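Local coordinates for glutathione transferase o1 (Bombyx mori, PDB 3RBT) that is an Omega-class member of the glutathione transferase family, whose enzymes generally conjugate glutathione to other compounds or use it in thiol-dependent reductions, at the interface of chains A and B. Coordinates in Å, arbitrary orientation; residue numbers count along the deposited sequence, not the author numbering. Chains: chain A/B, Glutathione transferase o1.

Contact 1: the interface of chains A and B. Residues chain A 89-91, 94; chain B 117, 120-121, 124.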
loop_
_atom_site.group_PDB
_atom_site.type_symbol
_atom_site.label_atom_id
_atom_site.label_comp_id
_atom_site.label_asym_id
_atom_site.label_seq_id
_atom_site.Cartn_x
_atom_site.Cartn_y
_atom_site.Cartn_z
ATOM N N LEU A 89 7.683 -0.462 14.203
ATOM C CA LEU A 89 7.331 -0.463 12.786
ATOM C C LEU A 89 5.902 -0.957 12.652
ATOM O O LEU A 89 5.534 -1.953 13.274
ATOM C CB LEU A 89 8.267 -1.361 11.973
ATOM C CG LEU A 89 9.518 -0.746 11.326
ATOM C CD1 LEU A 89 10.221 -1.782 10.434
ATOM C CD2 LEU A 89 9.169 0.470 10.509
ATOM N N PHE A 90 5.116 -0.248 11.842
ATOM C CA PHE A 90 3.693 -0.522 11.681
ATOM C C PHE A 90 3.363 -1.014 10.274
ATOM O O PHE A 90 4.165 -0.848 9.346
ATOM C CB PHE A 90 2.863 0.747 11.972
ATOM C CG PHE A 90 3.070 1.325 13.349
ATOM C CD1 PHE A 90 3.785 2.506 13.519
ATOM C CD2 PHE A 90 2.532 0.703 14.471
ATOM C CE1 PHE A 90 3.973 3.056 14.786
ATOM C CE2 PHE A 90 2.720 1.239 15.750
ATOM C CZ PHE A 90 3.434 2.419 15.905
ATOM N N GLU A 91 2.162 -1.587 10.141
ATOM C CA GLU A 91 1.558 -2.019 8.868
ATOM C C GLU A 91 2.221 -3.272 8.287
ATOM O O GLU A 91 3.402 -3.240 7.914
ATOM C CB GLU A 91 1.501 -0.873 7.848
ATOM C CG GLU A 91 0.622 0.298 8.279
ATOM C CD GLU A 91 0.292 1.245 7.146
ATOM O OE1 GLU A 91 0.445 0.847 5.968
ATOM O OE2 GLU A 91 -0.133 2.400 7.431
ATOM N N VAL A 94 4.358 -3.178 5.078
ATOM C CA VAL A 94 5.598 -2.421 5.274
ATOM C C VAL A 94 6.593 -3.225 6.126
ATOM O O VAL A 94 7.803 -3.275 5.825
ATOM C CB VAL A 94 5.308 -1.044 5.902
ATOM C CG1 VAL A 94 6.593 -0.298 6.203
ATOM C CG2 VAL A 94 4.428 -0.223 4.968
ATOM N N ALA B 117 10.956 2.296 5.062
ATOM C CA ALA B 117 9.728 1.872 5.732
ATOM C C ALA B 117 8.963 3.067 6.317
ATOM O O ALA B 117 7.741 3.151 6.175
ATOM C CB ALA B 117 10.032 0.836 6.807
ATOM N N ARG B 120 7.382 4.948 3.481
ATOM C CA ARG B 120 6.166 4.249 3.046
ATOM C C ARG B 120 4.992 4.505 3.980
ATOM O O ARG B 120 3.863 4.660 3.519
ATOM C CB ARG B 120 6.402 2.737 2.877
ATOM C CG ARG B 120 7.322 2.385 1.703
ATOM C CD ARG B 120 7.405 0.882 1.480
ATOM N NE ARG B 120 6.121 0.308 1.073
ATOM C CZ ARG B 120 5.890 -0.994 0.924
ATOM N NH1 ARG B 120 6.845 -1.879 1.162
ATOM N NH2 ARG B 120 4.695 -1.414 0.538
ATOM N N LEU B 121 5.263 4.552 5.282
ATOM C CA LEU B 121 4.237 4.850 6.286
ATOM C C LEU B 121 3.679 6.263 6.147
ATOM O O LEU B 121 2.476 6.491 6.344
ATOM C CB LEU B 121 4.772 4.613 7.703
ATOM C CG LEU B 121 4.979 3.130 8.048
ATOM C CD1 LEU B 121 5.600 2.945 9.429
ATOM C CD2 LEU B 121 3.675 2.351 7.928
ATOM N N GLU B 124 1.343 6.525 3.123
ATOM C CA GLU B 124 0.026 6.074 3.541
ATOM C C GLU B 124 -0.698 7.136 4.382
ATOM O O GLU B 124 -1.852 7.469 4.102
ATOM C CB GLU B 124 0.120 4.737 4.274
ATOM C CG GLU B 124 -1.215 4.192 4.756
ATOM C CD GLU B 124 -2.131 3.710 3.634
ATOM O OE1 GLU B 124 -3.345 3.549 3.908
ATOM O OE2 GLU B 124 -1.655 3.478 2.497
HETATM O O HOH W 1 0.939 4.991 8.026
#
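With CG anti to its carbonyl carbon (chi1 -63°) and the rest of the chain extended, A:Glu91 reaches past B:Leu121, the two side chains running alongside in opposite directions. B:Leu121 also holds CG anti to its carbonyl carbon (chi1 -71°), and its CD2 branch does most of the touching: it lies 3.6 Å from CD of A:Glu91 and 3.5 Å from the backbone carbonyl O of A:Phe90. The aliphatic stem and carboxylate carbon of A:Glu91 thus cover this methyl. Beyond it, carboxylate oxygen OE2 comes within 3.4 Å of CG of B:Glu124. The two carboxylates stand almost perpendicular, planes 81° apart; their oxygens do not touch, but two acids this near each other are likely to repel somewhat if both are charged. No direct polar bond crosses here; water 1 makes the link, 2.9 Å from OE2 of A:Glu91 and 2.7 Å from the backbone O of B:Leu121. An alanine in place of A:Glu91 would probably leave that water without its chain A partner and uncover one flank of the B:Leu121 methyl. A:Val94 adds further hydrophobic contact. Its CG1 packs against CB of B:Ala117 at 3.7 Å, while CG2 meets CD2 of B:Leu121 at 4.0 Å and also lies above the rim of the B:Arg120 guanidinium. A:Leu89 reaches the same B:Ala117 methyl with CD2, at 3.8 Å. On chain A the patch runs from the end of strand 87-89 through the turn at A:Glu91 into helix 92-102, in the N-terminal, thioredoxin-like domain; on chain B it is one side of helix 113-138, the first helix of the all-helical C-terminal domain.

Contact 2: the interface of chains A and B. Residues chain A 80, 82, 87-89; chain B 114, 118.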
loop_
_atom_site.group_PDB
_atom_site.type_symbol
_atom_site.label_atom_id
_atom_site.label_comp_id
_atom_site.label_asym_id
_atom_site.label_seq_id
_atom_site.Cartn_x
_atom_site.Cartn_y
_atom_site.Cartn_z
ATOM N N ILE A 80 12.131 -3.064 16.434
ATOM C CA ILE A 80 13.426 -3.393 15.848
ATOM C C ILE A 80 14.503 -2.489 16.456
ATOM O O ILE A 80 14.193 -1.396 16.929
ATOM C CB ILE A 80 13.401 -3.249 14.296
ATOM C CG1 ILE A 80 12.989 -1.828 13.873
ATOM C CG2 ILE A 80 12.442 -4.272 13.663
ATOM C CD1 ILE A 80 13.391 -1.469 12.455
ATOM N N THR A 82 17.445 0.156 16.037
ATOM C CA THR A 82 17.930 1.092 15.028
ATOM C C THR A 82 19.161 1.806 15.573
ATOM O O THR A 82 19.541 1.587 16.727
ATOM C CB THR A 82 16.858 2.136 14.601
ATOM O OG1 THR A 82 16.723 3.139 15.612
ATOM C CG2 THR A 82 15.492 1.475 14.330
ATOM N N ARG A 87 12.709 0.941 17.806
ATOM C CA ARG A 87 11.611 1.614 17.119
ATOM C C ARG A 87 10.470 0.673 16.761
ATOM O O ARG A 87 10.685 -0.492 16.397
ATOM C CB ARG A 87 12.107 2.328 15.850
ATOM C CG ARG A 87 13.048 3.512 16.092
ATOM C CD ARG A 87 12.409 4.655 16.879
ATOM N NE ARG A 87 13.399 5.682 17.190
ATOM C CZ ARG A 87 14.014 5.814 18.367
ATOM N NH1 ARG A 87 13.733 4.998 19.375
ATOM N NH2 ARG A 87 14.913 6.777 18.546
ATOM N N PHE A 88 9.259 1.204 16.863
ATOM C CA PHE A 88 8.072 0.527 16.383
ATOM C C PHE A 88 7.986 0.651 14.860
ATOM O O PHE A 88 8.218 1.723 14.296
ATOM C CB PHE A 88 6.826 1.149 17.018
ATOM C CG PHE A 88 6.488 0.623 18.396
ATOM C CD1 PHE A 88 5.186 0.768 18.892
ATOM C CD2 PHE A 88 7.442 -0.010 19.191
ATOM C CE1 PHE A 88 4.842 0.308 20.161
ATOM C CE2 PHE A 88 7.109 -0.484 20.454
ATOM C CZ PHE A 88 5.804 -0.322 20.948
ATOM N N LEU A 89 7.683 -0.462 14.203
ATOM C CA LEU A 89 7.331 -0.463 12.786
ATOM C C LEU A 89 5.902 -0.957 12.652
ATOM O O LEU A 89 5.534 -1.953 13.274
ATOM C CB LEU A 89 8.267 -1.361 11.973
ATOM C CG LEU A 89 9.518 -0.746 11.326
ATOM C CD1 LEU A 89 10.221 -1.782 10.434
ATOM C CD2 LEU A 89 9.169 0.470 10.509
ATOM N N TYR B 114 14.978 0.902 7.109
ATOM C CA TYR B 114 14.174 1.550 8.151
ATOM C C TYR B 114 13.606 2.893 7.680
ATOM O O TYR B 114 12.397 3.143 7.809
ATOM C CB TYR B 114 14.933 1.707 9.479
ATOM C CG TYR B 114 14.150 2.502 10.513
ATOM C CD1 TYR B 114 12.902 2.059 10.962
ATOM C CD2 TYR B 114 14.642 3.702 11.024
ATOM C CE1 TYR B 114 12.175 2.779 11.900
ATOM C CE2 TYR B 114 13.914 4.439 11.963
ATOM C CZ TYR B 114 12.677 3.967 12.388
ATOM O OH TYR B 114 11.946 4.673 13.308
ATOM N N GLN B 118 9.687 3.993 6.947
ATOM C CA GLN B 118 9.096 5.236 7.456
ATOM C C GLN B 118 8.510 6.094 6.343
ATOM O O GLN B 118 7.405 6.638 6.484
ATOM C CB GLN B 118 10.110 6.058 8.269
ATOM C CG GLN B 118 10.519 5.426 9.591
ATOM C CD GLN B 118 9.328 4.935 10.410
ATOM O OE1 GLN B 118 8.480 5.722 10.841
ATOM N NE2 GLN B 118 9.266 3.628 10.632
HETATM O O HOH W 2 9.081 4.553 13.596
#
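The phenol oxygen OH of B:Tyr114 lies 2.9 Å from water 2, which passes the link on to the backbone O of A:Phe88 at 3.0 Å. That water carries the polar side of the contact, since no nitrogen or oxygen of one chain reaches one of the other directly. The same OH also sits against the aliphatic part of A:Arg87, 3.2 Å from CG. The arginine chain bends at chi2 (-62°), and its CB, CG and CD border the phenol end; the guanidinium plane stands 66° from the ring. Around the ring the contacts are hydrophobic. The methyl CG2 of A:Thr82 hangs over the centre of one face, 4.0 Å from the centroid of the B:Tyr114 ring, in a CH-pi contact. The opposite face is backed near its rim by CG of B:Gln118, from one helical turn further along the same chain. B:Tyr114 has its own CG anti to the backbone N (chi1 174°), which throws the ring off the helix toward chain A. There CD1 of A:Ile80 meets CD1 of the ring at 3.9 Å, and CD2 of A:Leu89 approaches the ring's CE1 at 4.0 Å. That leucine methyl is also modelled beside the side-chain amide of B:Gln118, but so close to NE2 that the detail is doubtful. Held on both faces and tethered at its tip, the tyrosine is likely to have little freedom to turn. From the start of helix 113-138 it inserts its ring between strand 77-80, the loop at A:Thr82 and strand 87-89 of chain A, and so probably helps fix how the two subunits sit together.

Contact 1 and contact 2 are neighbouring parts of one two-fold symmetric interface, their C-alpha centres about 9 Å apart. They share A:Leu89 at the end of strand 87-89, and on the other chain both draw on helix 113-138: contact 2 uses its beginning, contact 1 the turns that follow. The helix therefore runs past the segment of chain A from strand 77-80 to helix 92-102, touching it at several points. Each patch has a twin with the chains exchanged. This pairing of one N-terminal domain with the partner's C-terminal domain matches the usual dimer of glutathione transferases, so the deposited pair is probably the working one.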